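Local coordinates for alternansucrase (Leuconostoc mesenteroides, PDB 6HVG), which is a calcium-binding enzyme of glycoside hydrolase family 70, with a circularly permuted (beta/alpha)8 barrel and repeats of the choline-binding clan, at residues Lys371-Tyr376 and Phe1358-Val1363; Pro545-Gly550 and Glu1168-Thr1173; Asp645-Asn650 and Ala1022-Ser1027; Tyr703-Gly708 and Asn732-Ser737; Phe1049-Ala1054 and Leu1106-Ala1111. One frame throughout, in Å; residues are numbered along the deposited sequence.

Contact 1 (Lys371-Tyr376 and Phe1358-Val1363)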
# COMPACT_ATOMS: atom_id res chain seq x y z
N LYS A 371 46.83 15.28 -3.29
CA LYS A 371 46.99 16.38 -2.37
C LYS A 371 47.55 15.81 -1.07
O LYS A 371 47.23 14.70 -0.66
CB LYS A 371 45.65 17.04 -2.05
CG LYS A 371 44.69 17.22 -3.23
CD LYS A 371 43.25 17.37 -2.75
CE LYS A 371 42.25 17.26 -3.90
NZ LYS A 371 42.08 18.55 -4.63
N THR A 372 48.35 16.61 -0.37
CA THR A 372 48.94 16.17 0.89
C THR A 372 47.94 16.17 2.06
O THR A 372 48.22 15.56 3.09
CB THR A 372 50.19 17.02 1.19
OG1 THR A 372 50.88 16.45 2.30
CG2 THR A 372 49.85 18.47 1.44
N ALA A 373 46.79 16.83 1.89
CA ALA A 373 45.72 16.92 2.90
C ALA A 373 46.21 17.45 4.23
O ALA A 373 45.74 17.04 5.29
CB ALA A 373 45.04 15.59 3.10
N ILE A 374 47.17 18.37 4.14
CA ILE A 374 47.73 19.11 5.25
C ILE A 374 46.99 20.44 5.40
O ILE A 374 46.74 20.91 6.52
CB ILE A 374 49.23 19.38 4.98
CG1 ILE A 374 50.02 18.06 4.93
CG2 ILE A 374 49.83 20.32 6.00
CD1 ILE A 374 49.84 17.16 6.12
N GLU A 375 46.63 21.05 4.27
CA GLU A 375 45.88 22.28 4.27
C GLU A 375 44.44 22.09 4.70
O GLU A 375 43.74 21.24 4.16
CB GLU A 375 45.88 22.90 2.88
CG GLU A 375 47.27 23.36 2.46
CD GLU A 375 47.27 24.19 1.19
OE1 GLU A 375 46.20 24.79 0.90
OE2 GLU A 375 48.33 24.24 0.51
N TYR A 376 44.01 22.89 5.66
CA TYR A 376 42.63 22.85 6.09
C TYR A 376 41.72 23.31 4.95
O TYR A 376 42.02 24.25 4.29
CB TYR A 376 42.41 23.68 7.33
CG TYR A 376 43.07 23.08 8.57
CD1 TYR A 376 42.78 21.78 8.99
CD2 TYR A 376 43.97 23.83 9.34
CE1 TYR A 376 43.37 21.25 10.13
CE2 TYR A 376 44.58 23.29 10.46
CZ TYR A 376 44.27 22.01 10.87
OH TYR A 376 44.86 21.48 12.00
N PHE A 1358 39.57 9.69 9.03
CA PHE A 1358 39.83 11.14 8.99
C PHE A 1358 41.24 11.46 8.51
O PHE A 1358 42.19 10.83 8.93
CB PHE A 1358 39.60 11.78 10.36
CG PHE A 1358 38.23 11.57 10.87
CD1 PHE A 1358 37.18 12.26 10.29
CD2 PHE A 1358 37.96 10.70 11.90
CE1 PHE A 1358 35.88 12.10 10.73
CE2 PHE A 1358 36.66 10.52 12.34
CZ PHE A 1358 35.61 11.21 11.75
N MET A 1359 41.35 12.47 7.65
CA MET A 1359 42.63 12.80 7.04
C MET A 1359 43.44 13.71 7.96
O MET A 1359 42.99 14.04 9.05
CB MET A 1359 42.38 13.40 5.66
CG MET A 1359 41.55 12.48 4.76
SD MET A 1359 41.74 12.93 3.03
CE MET A 1359 40.09 13.04 2.40
N PRO A 1360 44.66 14.07 7.58
CA PRO A 1360 45.44 14.90 8.51
C PRO A 1360 44.79 16.27 8.75
O PRO A 1360 45.01 16.86 9.80
CB PRO A 1360 46.78 15.06 7.81
CG PRO A 1360 46.85 13.96 6.81
CD PRO A 1360 45.44 13.66 6.41
N ASN A 1361 44.01 16.76 7.78
CA ASN A 1361 43.25 17.98 7.93
C ASN A 1361 41.84 17.74 8.45
O ASN A 1361 41.01 18.65 8.47
CB ASN A 1361 43.19 18.77 6.62
CG ASN A 1361 42.54 17.98 5.51
OD1 ASN A 1361 42.04 16.89 5.73
ND2 ASN A 1361 42.58 18.52 4.32
N GLY A 1362 41.55 16.50 8.86
CA GLY A 1362 40.29 16.17 9.59
C GLY A 1362 39.10 15.87 8.71
O GLY A 1362 38.03 15.57 9.23
N VAL A 1363 39.30 15.93 7.40
CA VAL A 1363 38.25 15.64 6.44
C VAL A 1363 37.93 14.15 6.51
O VAL A 1363 38.83 13.29 6.52
CB VAL A 1363 38.71 15.97 5.00
CG1 VAL A 1363 37.66 15.55 3.98
CG2 VAL A 1363 38.99 17.45 4.84
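The carbonyl O of Glu375 is gripped by two side-chain amides, that of Asn1361 across the contact and that of Gln377 from its own loop. The bond from Asn1361 ND2 to Glu375 O is 3.0 Å long and nearly straight, 172° at the hydrogen, and the acceptor lies close to the amide plane of the asparagine. It ties the loop after strand 370-371, in the N-terminal region of choline-binding-type repeats, to a type I beta turn, Met1359 to Gly1362, in the C-terminal region, where related repeats occur, so that chain regions almost a thousand residues apart lie side by side. The turn is closed by Gly1362 N on Met1359 O at 2.9 Å. Asn1361 holds its CG between the backbone N and the carbonyl carbon (chi1 60°), and its OD1 takes a weak bond from Val1363 N, giving the amide a hold at both ends. Apolar groups pack beside this bond: Ala373 CB lies 3.9 Å from Pro1360 CD and 4.2 Å from Met1359 SD, and Phe360 of strand 360-363 touches Ala373, Met1359 and Pro1360 alike. Ile374 reaches the same proline with its far methyl, CD1, which sits 4.1 Å from Pro1360 CB as the two side chains cross at about a right angle. Tyr376, stacked on Phe378, runs past Asn1361 in the opposite direction, its ring turned 23° from the amide plane. Asn1361 O lies at the edge of the ring, in its plane, 3.6 Å from Tyr376 CD1.

Contact 2 (Pro545-Gly550 and Glu1168-Thr1173)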
# COMPACT_ATOMS: atom_id res chain seq x y z
N PRO A 545 8.36 14.41 27.91
CA PRO A 545 7.64 13.65 28.93
C PRO A 545 6.10 13.61 28.75
O PRO A 545 5.49 12.65 29.18
CB PRO A 545 8.04 14.37 30.23
CG PRO A 545 8.29 15.77 29.81
CD PRO A 545 8.84 15.71 28.42
N ASN A 546 5.49 14.62 28.12
CA ASN A 546 4.03 14.61 27.88
C ASN A 546 3.60 13.45 27.01
O ASN A 546 2.47 12.98 27.06
CB ASN A 546 3.57 15.91 27.21
CG ASN A 546 3.93 17.15 28.01
OD1 ASN A 546 4.32 17.06 29.17
ND2 ASN A 546 3.77 18.30 27.40
N THR A 547 4.54 13.00 26.18
CA THR A 547 4.35 11.99 25.17
C THR A 547 4.74 10.60 25.65
O THR A 547 4.57 9.63 24.93
CB THR A 547 5.20 12.41 23.98
OG1 THR A 547 4.51 13.50 23.33
CG2 THR A 547 5.43 11.25 23.00
N ASP A 548 5.22 10.49 26.88
CA ASP A 548 5.69 9.22 27.42
C ASP A 548 4.45 8.36 27.68
O ASP A 548 3.46 8.85 28.20
CB ASP A 548 6.50 9.49 28.69
CG ASP A 548 7.23 8.29 29.21
OD1 ASP A 548 6.60 7.25 29.41
OD2 ASP A 548 8.45 8.39 29.46
N SER A 549 4.52 7.08 27.32
CA SER A 549 3.39 6.17 27.48
C SER A 549 3.39 5.33 28.77
O SER A 549 2.52 4.51 28.96
CB SER A 549 3.34 5.23 26.29
OG SER A 549 4.22 4.13 26.47
N GLY A 550 4.38 5.52 29.62
CA GLY A 550 4.47 4.76 30.85
C GLY A 550 4.80 3.31 30.63
O GLY A 550 4.23 2.44 31.28
N GLU A 1168 1.72 18.27 19.19
CA GLU A 1168 2.63 17.98 20.30
C GLU A 1168 3.97 17.58 19.72
O GLU A 1168 4.07 17.27 18.52
CB GLU A 1168 2.15 16.81 21.15
CG GLU A 1168 0.85 17.01 21.89
CD GLU A 1168 0.44 15.76 22.65
OE1 GLU A 1168 -0.12 14.84 22.01
OE2 GLU A 1168 0.71 15.65 23.88
N VAL A 1169 5.01 17.60 20.56
CA VAL A 1169 6.33 17.21 20.12
C VAL A 1169 6.58 15.82 20.67
O VAL A 1169 6.60 15.62 21.87
CB VAL A 1169 7.43 18.19 20.58
CG1 VAL A 1169 8.81 17.67 20.20
CG2 VAL A 1169 7.22 19.55 19.96
N VAL A 1170 6.76 14.86 19.76
CA VAL A 1170 7.04 13.47 20.11
C VAL A 1170 8.50 13.14 19.78
O VAL A 1170 9.14 13.89 19.03
CB VAL A 1170 6.13 12.47 19.30
CG1 VAL A 1170 4.66 12.81 19.48
CG2 VAL A 1170 6.50 12.45 17.81
N THR A 1171 8.99 12.04 20.35
CA THR A 1171 10.27 11.46 19.95
C THR A 1171 9.98 10.28 19.03
O THR A 1171 9.34 9.31 19.44
CB THR A 1171 11.08 10.98 21.17
OG1 THR A 1171 11.50 12.10 21.93
CG2 THR A 1171 12.32 10.24 20.74
N ALA A 1172 10.48 10.34 17.80
CA ALA A 1172 10.03 9.43 16.76
C ALA A 1172 11.15 8.73 16.04
O ALA A 1172 12.20 9.32 15.78
CB ALA A 1172 9.17 10.19 15.75
N THR A 1173 10.90 7.48 15.68
CA THR A 1173 11.80 6.68 14.87
C THR A 1173 11.06 6.21 13.62
O THR A 1173 9.90 5.83 13.71
CB THR A 1173 12.28 5.45 15.65
OG1 THR A 1173 12.93 5.87 16.85
CG2 THR A 1173 13.24 4.60 14.84
O HOH W 1 0.49 13.01 24.98
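Asn546 approaches the strand by its backbone: its carbonyl O accepts from a water at 2.9 Å, and the same water donates to Glu1168 OE2, also at 2.9 Å. The contact lies against a six-stranded antiparallel sheet, consistent with the calcium-associated domain B beside the barrel of this family. The sheet also contains strand 580-582, which carries the calcium ligand Asp581. Here the short 3-10 segment 545-547 rests on strand 1166-1175, which runs between strands 534-537 and 1190-1197. Glu1168 is shared: OE2 faces the bridging water, whereas OE1 is bonded by Thr1196 OG1 and by the backbone N of Ala1245, which together should hold the carboxylate still. Next along the chain, Thr547 makes the direct contact. Its OG1 stands beside its own backbone N, anti to the carbonyl carbon (chi1 -75°), and donates a weak bond of 3.3 Å to Val1169 O. That oxygen also accepts from Thr544 OG1, so two threonine hydroxyls from one loop converge on a single strand carbonyl. The other branch of Thr547, methyl CG2, is 3.9 Å from Val1170 CG1, the two side chains crossing obliquely. Arg553 takes the backbone O of Thr547, tying the end of the 3-10 turn back to later parts of its own loop. Past the strand contact, Asp548 forms an Asx turn in which OD1 accepts from Gly550 N at 2.8 Å, the donor nearly in line with the C-O bond and the angle at the hydrogen 165°.

Contact 3 (Asp645-Asn650 and Ala1022-Ser1027)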
# COMPACT_ATOMS: atom_id res chain seq x y z
N ASP A 645 -22.18 -17.16 26.33
CA ASP A 645 -21.64 -18.50 26.55
C ASP A 645 -22.65 -19.48 27.17
O ASP A 645 -22.29 -20.64 27.40
CB ASP A 645 -20.33 -18.46 27.35
CG ASP A 645 -20.45 -17.73 28.68
OD1 ASP A 645 -21.47 -17.02 28.91
OD2 ASP A 645 -19.49 -17.85 29.49
N LYS A 646 -23.89 -19.05 27.40
CA LYS A 646 -24.89 -19.89 28.07
C LYS A 646 -25.65 -20.78 27.09
O LYS A 646 -25.96 -21.93 27.42
CB LYS A 646 -25.91 -19.04 28.85
CG LYS A 646 -25.38 -18.11 29.93
CD LYS A 646 -24.88 -18.82 31.19
CE LYS A 646 -23.46 -19.40 31.03
NZ LYS A 646 -22.57 -19.30 32.23
N SER A 647 -25.98 -20.25 25.92
CA SER A 647 -26.76 -20.98 24.91
C SER A 647 -26.44 -20.48 23.51
O SER A 647 -25.90 -19.41 23.34
CB SER A 647 -28.26 -20.80 25.18
OG SER A 647 -28.70 -19.49 24.82
N ASP A 648 -26.83 -21.26 22.51
CA ASP A 648 -26.75 -20.83 21.12
C ASP A 648 -27.71 -19.68 20.80
O ASP A 648 -27.41 -18.85 19.94
CB ASP A 648 -27.04 -22.01 20.18
CG ASP A 648 -25.89 -22.99 20.10
OD1 ASP A 648 -24.78 -22.67 20.60
OD2 ASP A 648 -26.11 -24.08 19.51
N ALA A 649 -28.86 -19.63 21.48
CA ALA A 649 -29.83 -18.56 21.28
C ALA A 649 -29.29 -17.20 21.75
O ALA A 649 -29.51 -16.18 21.10
CB ALA A 649 -31.14 -18.88 21.99
N ASN A 650 -28.61 -17.20 22.89
CA ASN A 650 -27.96 -15.99 23.40
C ASN A 650 -26.81 -15.54 22.50
O ASN A 650 -26.70 -14.36 22.15
CB ASN A 650 -27.39 -16.22 24.81
CG ASN A 650 -28.47 -16.33 25.87
OD1 ASN A 650 -29.67 -16.36 25.57
ND2 ASN A 650 -28.05 -16.39 27.12
N ALA A 1022 -32.39 -21.49 17.08
CA ALA A 1022 -31.35 -21.73 18.07
C ALA A 1022 -31.96 -22.08 19.42
O ALA A 1022 -32.92 -21.45 19.85
CB ALA A 1022 -30.47 -20.51 18.19
N THR A 1023 -31.36 -23.05 20.10
CA THR A 1023 -31.91 -23.62 21.33
C THR A 1023 -31.42 -22.91 22.60
O THR A 1023 -30.23 -22.60 22.74
CB THR A 1023 -31.54 -25.11 21.44
OG1 THR A 1023 -30.11 -25.28 21.36
CG2 THR A 1023 -32.20 -25.90 20.33
N GLU A 1024 -32.35 -22.71 23.53
CA GLU A 1024 -32.09 -21.97 24.76
C GLU A 1024 -31.34 -22.80 25.81
O GLU A 1024 -30.93 -22.28 26.84
CB GLU A 1024 -33.42 -21.49 25.34
CG GLU A 1024 -34.31 -20.72 24.37
CD GLU A 1024 -33.99 -19.23 24.27
OE1 GLU A 1024 -33.05 -18.74 24.94
OE2 GLU A 1024 -34.69 -18.52 23.53
N SER A 1025 -31.20 -24.09 25.54
CA SER A 1025 -30.57 -25.01 26.49
C SER A 1025 -29.07 -24.86 26.43
O SER A 1025 -28.50 -24.48 25.41
CB SER A 1025 -30.92 -26.46 26.13
OG SER A 1025 -30.35 -26.82 24.88
N SER A 1026 -28.41 -25.19 27.54
CA SER A 1026 -26.95 -25.23 27.60
C SER A 1026 -26.45 -26.54 26.98
O SER A 1026 -26.07 -27.47 27.70
CB SER A 1026 -26.44 -25.10 29.03
OG SER A 1026 -25.07 -25.49 29.11
N SER A 1027 -26.43 -26.59 25.66
CA SER A 1027 -25.99 -27.77 24.92
C SER A 1027 -24.52 -28.19 25.21
O SER A 1027 -24.21 -29.38 25.31
CB SER A 1027 -26.15 -27.53 23.42
OG SER A 1027 -25.57 -28.58 22.69
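Ala1022 sets its methyl against the start of helix 648-652, CB lying 3.7 Å from Ala649 CA and 4.2 Å from Ala649 CB. Thr1023 follows with its backbone: its carbonyl O lies 3.5 Å from Ala649 N, a placement over the amino end of the helix that probably suits the dipole there. Glu1024 has its chain bent at chi2 (-85°), and its carboxylate comes back over the same alanine, OE1 being 3.5 Å from Ala649 CB. The Glu1024 carboxylate stands 75° from the amide plane of Asn650, whose ND2 is bonded to Gly643 O. The surface covered by this loop is an N-capped helix start. Ser647 is the N-cap, its OG accepting from Asn650 N at 3.0 Å, and the loop meets this residue chiefly at CB, with Glu1024 O 3.5 Å from Ser647 CB. In the first turn, Asp648 sends both carboxylate oxygens to the following part of the loop, OD1 to His1035 ND1 and OD2 to Asn1037 ND2. Ser1025 adds its carbonyl O, facing Ser647 CB. Ser1026, the centre of an inverse gamma turn, gives a CA-H...O contact to Lys646 O at 3.5 Å, with 138° at the hydrogen.

Contact 4 (Tyr703-Gly708 and Asn732-Ser737)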
# COMPACT_ATOMS: atom_id res chain seq x y z
N TYR A 703 -10.03 -28.36 -6.62
CA TYR A 703 -9.37 -27.77 -5.45
C TYR A 703 -10.31 -27.42 -4.30
O TYR A 703 -9.87 -27.38 -3.15
CB TYR A 703 -8.51 -26.56 -5.85
CG TYR A 703 -7.24 -26.97 -6.57
CD1 TYR A 703 -6.17 -27.52 -5.87
CD2 TYR A 703 -7.12 -26.85 -7.96
CE1 TYR A 703 -5.02 -27.91 -6.51
CE2 TYR A 703 -5.97 -27.25 -8.61
CZ TYR A 703 -4.93 -27.78 -7.88
OH TYR A 703 -3.80 -28.17 -8.53
N PHE A 704 -11.59 -27.18 -4.60
CA PHE A 704 -12.58 -26.92 -3.56
C PHE A 704 -12.73 -28.09 -2.59
O PHE A 704 -13.07 -27.88 -1.42
CB PHE A 704 -13.94 -26.60 -4.16
CG PHE A 704 -14.07 -25.20 -4.68
CD1 PHE A 704 -14.29 -24.16 -3.83
CD2 PHE A 704 -14.02 -24.94 -6.03
CE1 PHE A 704 -14.45 -22.87 -4.31
CE2 PHE A 704 -14.19 -23.66 -6.52
CZ PHE A 704 -14.39 -22.62 -5.66
N LEU A 705 -12.50 -29.31 -3.07
CA LEU A 705 -12.71 -30.51 -2.27
C LEU A 705 -11.69 -30.66 -1.14
O LEU A 705 -12.06 -31.12 -0.05
CB LEU A 705 -12.68 -31.76 -3.16
CG LEU A 705 -13.70 -31.83 -4.31
CD1 LEU A 705 -13.59 -33.14 -5.07
CD2 LEU A 705 -15.12 -31.68 -3.80
N ASP A 706 -10.42 -30.31 -1.40
CA ASP A 706 -9.32 -30.49 -0.45
C ASP A 706 -9.28 -31.97 -0.06
O ASP A 706 -9.49 -32.32 1.10
CB ASP A 706 -9.49 -29.55 0.75
CG ASP A 706 -8.36 -29.66 1.77
OD1 ASP A 706 -7.21 -29.91 1.38
OD2 ASP A 706 -8.62 -29.48 2.99
N THR A 707 -9.04 -32.84 -1.04
CA THR A 707 -9.06 -34.29 -0.80
C THR A 707 -7.99 -34.75 0.16
O THR A 707 -8.15 -35.75 0.86
CB THR A 707 -8.96 -35.08 -2.12
OG1 THR A 707 -7.81 -34.65 -2.85
CG2 THR A 707 -10.19 -34.84 -2.98
N GLY A 708 -6.90 -33.99 0.22
CA GLY A 708 -5.86 -34.21 1.21
C GLY A 708 -6.38 -34.31 2.63
O GLY A 708 -5.70 -34.84 3.50
N ASN A 732 -14.21 -29.32 5.65
CA ASN A 732 -14.34 -30.26 4.55
C ASN A 732 -15.82 -30.50 4.24
O ASN A 732 -16.64 -30.66 5.15
CB ASN A 732 -13.65 -31.59 4.81
CG ASN A 732 -13.35 -32.34 3.50
OD1 ASN A 732 -14.17 -33.14 3.02
ND2 ASN A 732 -12.22 -32.05 2.90
N ARG A 733 -16.13 -30.53 2.95
CA ARG A 733 -17.49 -30.67 2.50
C ARG A 733 -17.67 -31.81 1.50
O ARG A 733 -18.71 -31.91 0.85
CB ARG A 733 -17.93 -29.34 1.90
CG ARG A 733 -18.09 -28.25 2.94
CD ARG A 733 -18.57 -26.95 2.33
NE ARG A 733 -18.76 -25.92 3.34
CZ ARG A 733 -17.81 -25.07 3.75
NH1 ARG A 733 -16.59 -25.09 3.25
NH2 ARG A 733 -18.11 -24.18 4.68
N ILE A 734 -16.69 -32.69 1.40
CA ILE A 734 -16.77 -33.84 0.50
C ILE A 734 -17.89 -34.76 0.95
O ILE A 734 -18.72 -35.17 0.14
CB ILE A 734 -15.45 -34.63 0.46
CG1 ILE A 734 -14.38 -33.79 -0.27
CG2 ILE A 734 -15.64 -35.98 -0.21
CD1 ILE A 734 -12.97 -34.34 -0.16
N ALA A 735 -17.91 -35.07 2.25
CA ALA A 735 -19.02 -35.82 2.85
C ALA A 735 -19.24 -35.35 4.28
O ALA A 735 -18.87 -36.04 5.23
CB ALA A 735 -18.75 -37.31 2.81
N ASN A 736 -19.84 -34.18 4.41
CA ASN A 736 -20.05 -33.55 5.71
C ASN A 736 -21.41 -33.92 6.26
O ASN A 736 -22.41 -33.34 5.87
CB ASN A 736 -19.91 -32.02 5.58
CG ASN A 736 -20.08 -31.31 6.90
OD1 ASN A 736 -20.52 -31.88 7.85
ND2 ASN A 736 -19.69 -30.05 6.95
N SER A 737 -21.42 -34.88 7.18
CA SER A 737 -22.62 -35.35 7.85
C SER A 737 -22.87 -34.71 9.23
O SER A 737 -23.69 -35.18 9.99
CB SER A 737 -22.53 -36.86 8.02
OG SER A 737 -21.57 -37.23 9.00
O HOH W 2 -14.30 -30.27 0.97
O HOH W 3 -10.65 -30.09 4.53
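Ile734 reaches Leu705 through its longer branch: CG1 stands anti to the carbonyl carbon (chi1 -70°) and CD1 continues in the extended direction. The branch passes over the end of the helically wound residues 703-705, with CG1 3.9 Å from Leu705 CB, the two side chains crossing at about a right angle, while the CD1 tip rests 4.0 Å from Thr707 CG2. Asn732 has its CG anti to the backbone N (chi1 -159°), and the two ends of its amide have different partners. OD1 closes an Asx turn by accepting from Ile734 N at 3.0 Å, the donor standing 48° above the carbonyl plane. ND2 lies 3.1 Å from Leu705 O; it donates to a water that in turn donates to Asp706 OD2 at 2.6 Å. A second water links the two backbones, donating to Leu705 O and accepting from Arg733 N at 2.7 Å. Asp706, whose backbone takes a left-handed conformation, is held further by a salt bridge from OD1 to Arg724 and by Thr729 N on OD2. Ile734 leads directly into strand 735-736, which pairs antiparallel with strand 862-866 in a large antiparallel sheet consistent with domain C of this family; Leu705 packs on Met864 and Thr866 of that neighbouring strand, and Phe704 lies against helix 681-692.

Contact 5 (Phe1049-Ala1054 and Leu1106-Ala1111)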
# COMPACT_ATOMS: atom_id res chain seq x y z
N PHE A 1049 -23.21 -1.82 2.38
CA PHE A 1049 -22.69 -0.55 2.01
C PHE A 1049 -21.54 -0.83 1.11
O PHE A 1049 -21.03 -1.93 1.05
CB PHE A 1049 -22.21 0.23 3.24
CG PHE A 1049 -20.98 -0.33 3.87
CD1 PHE A 1049 -21.05 -1.42 4.74
CD2 PHE A 1049 -19.73 0.25 3.62
CE1 PHE A 1049 -19.92 -1.94 5.31
CE2 PHE A 1049 -18.61 -0.25 4.22
CZ PHE A 1049 -18.69 -1.35 5.06
N SER A 1050 -21.14 0.21 0.40
CA SER A 1050 -19.95 0.19 -0.44
C SER A 1050 -19.15 1.44 -0.13
O SER A 1050 -19.73 2.50 0.08
CB SER A 1050 -20.38 0.20 -1.88
OG SER A 1050 -19.36 0.69 -2.72
N ASN A 1051 -17.83 1.31 -0.08
CA ASN A 1051 -16.98 2.49 0.15
C ASN A 1051 -17.04 3.55 -0.92
O ASN A 1051 -16.63 4.68 -0.67
CB ASN A 1051 -15.52 2.09 0.31
CG ASN A 1051 -15.22 1.56 1.69
OD1 ASN A 1051 -15.80 2.02 2.68
ND2 ASN A 1051 -14.30 0.61 1.77
N PHE A 1052 -17.58 3.21 -2.09
CA PHE A 1052 -17.58 4.11 -3.21
C PHE A 1052 -18.92 4.71 -3.57
O PHE A 1052 -19.08 5.29 -4.63
CB PHE A 1052 -16.91 3.39 -4.36
CG PHE A 1052 -15.53 2.93 -4.00
CD1 PHE A 1052 -15.33 1.77 -3.31
CD2 PHE A 1052 -14.43 3.71 -4.29
CE1 PHE A 1052 -14.06 1.37 -2.95
CE2 PHE A 1052 -13.16 3.31 -3.97
CZ PHE A 1052 -12.97 2.14 -3.29
N GLN A 1053 -19.86 4.63 -2.64
CA GLN A 1053 -21.14 5.30 -2.78
C GLN A 1053 -20.88 6.79 -2.92
O GLN A 1053 -19.96 7.32 -2.32
CB GLN A 1053 -22.00 5.07 -1.54
CG GLN A 1053 -22.54 3.65 -1.39
CD GLN A 1053 -23.23 3.40 -0.05
OE1 GLN A 1053 -23.08 2.33 0.54
NE2 GLN A 1053 -24.00 4.38 0.42
N ALA A 1054 -21.70 7.46 -3.71
CA ALA A 1054 -21.71 8.91 -3.74
C ALA A 1054 -22.33 9.50 -2.47
O ALA A 1054 -23.02 8.81 -1.72
CB ALA A 1054 -22.48 9.39 -4.95
N LEU A 1106 -13.36 9.99 0.73
CA LEU A 1106 -14.64 9.40 0.33
C LEU A 1106 -15.66 9.26 1.48
O LEU A 1106 -16.72 8.69 1.30
CB LEU A 1106 -14.42 8.06 -0.38
CG LEU A 1106 -13.70 8.10 -1.74
CD1 LEU A 1106 -13.61 6.71 -2.33
CD2 LEU A 1106 -14.42 9.02 -2.70
N ASN A 1107 -15.34 9.79 2.65
CA ASN A 1107 -16.29 9.89 3.74
C ASN A 1107 -17.00 8.59 4.11
O ASN A 1107 -18.15 8.60 4.57
CB ASN A 1107 -17.30 10.99 3.44
CG ASN A 1107 -16.65 12.34 3.21
OD1 ASN A 1107 -15.64 12.67 3.81
ND2 ASN A 1107 -17.22 13.13 2.33
N ASN A 1108 -16.30 7.47 3.94
CA ASN A 1108 -16.95 6.18 4.13
C ASN A 1108 -17.12 5.78 5.58
O ASN A 1108 -17.82 4.78 5.87
CB ASN A 1108 -16.24 5.08 3.33
CG ASN A 1108 -14.84 4.82 3.81
OD1 ASN A 1108 -14.53 5.04 4.97
ND2 ASN A 1108 -14.01 4.31 2.93
N GLY A 1109 -16.49 6.53 6.48
CA GLY A 1109 -16.67 6.30 7.92
C GLY A 1109 -15.54 5.55 8.60
O GLY A 1109 -15.47 5.55 9.82
N TYR A 1110 -14.67 4.91 7.80
CA TYR A 1110 -13.48 4.26 8.35
C TYR A 1110 -12.41 5.25 8.81
O TYR A 1110 -11.56 4.88 9.61
CB TYR A 1110 -12.88 3.26 7.37
CG TYR A 1110 -13.64 1.97 7.34
CD1 TYR A 1110 -13.59 1.09 8.42
CD2 TYR A 1110 -14.45 1.64 6.27
CE1 TYR A 1110 -14.31 -0.09 8.42
CE2 TYR A 1110 -15.17 0.46 6.26
CZ TYR A 1110 -15.10 -0.40 7.33
OH TYR A 1110 -15.83 -1.55 7.30
N ALA A 1111 -12.47 6.49 8.32
CA ALA A 1111 -11.54 7.54 8.75
C ALA A 1111 -12.33 8.62 9.46
O ALA A 1111 -13.12 9.31 8.85
CB ALA A 1111 -10.79 8.10 7.56
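Asn1051 and Asn1108 bring their amides together with the planes 36° apart. Asn1051 OD1 comes within 2.9 Å of Asn1108 ND2, but the angle is too poor for a hydrogen bond; Asn1108 ND2 is instead bonded to Asp1103 OD1. Asn1108 has its CG between the backbone N and the carbonyl carbon (chi1 65°); its OD1 accepts from Tyr1110 N at 2.8 Å, an Asx turn. Asn1051 OD1 also lies at the ring edge of Tyr1110, 3.9 Å from CD2. These residues belong to the connections after two neighbouring parallel strands of the (beta/alpha)8 barrel, 1045-1047 and 1081-1083, the second including helix 1102-1105. The first folds into a type I turn, Ser1050 to Gln1053, in which Ser1050 OG accepts from Phe1052 N as an ST turn. Phe1049 likewise holds CG between backbone N and carbonyl carbon (chi1 70°). It crosses Tyr1110 at about a right angle, and the tyrosine hydroxyl sits at the edge of the phenylalanine ring, OH 3.6 Å from CZ. His752 meets both rings, and Tyr1110 OH bonds weakly to Asp1155 on barrel strand 1151-1156. On the other flank Phe1052 and Leu1106 meet at a slant, both touching Leu782 of helix 779-793, with Phe1052 CD2 3.7 Å from Leu1106 CD1.

Contacts 2 and 5 are buried, contacts 1 and 4 partly so, and contact 3 lies at the surface. Contact 1 stands apart, joining the repeat-bearing N- and C-terminal regions, its centre about 84 Å from that of contact 3 across the molecule; the other four all fall in the family 70 region. Contact 5 lies among barrel loops and relies on aromatic and amide packing, whereas contact 2 ties a loop to an antiparallel sheet with a weak hydroxyl bond and a water. Water bridges recur in contact 4, beside a different antiparallel sheet. Contact 3 offers mainly backbone carbonyls and methyls to a helix start, while contact 1 combines a straight side-chain amide bond with proline and alanine packing.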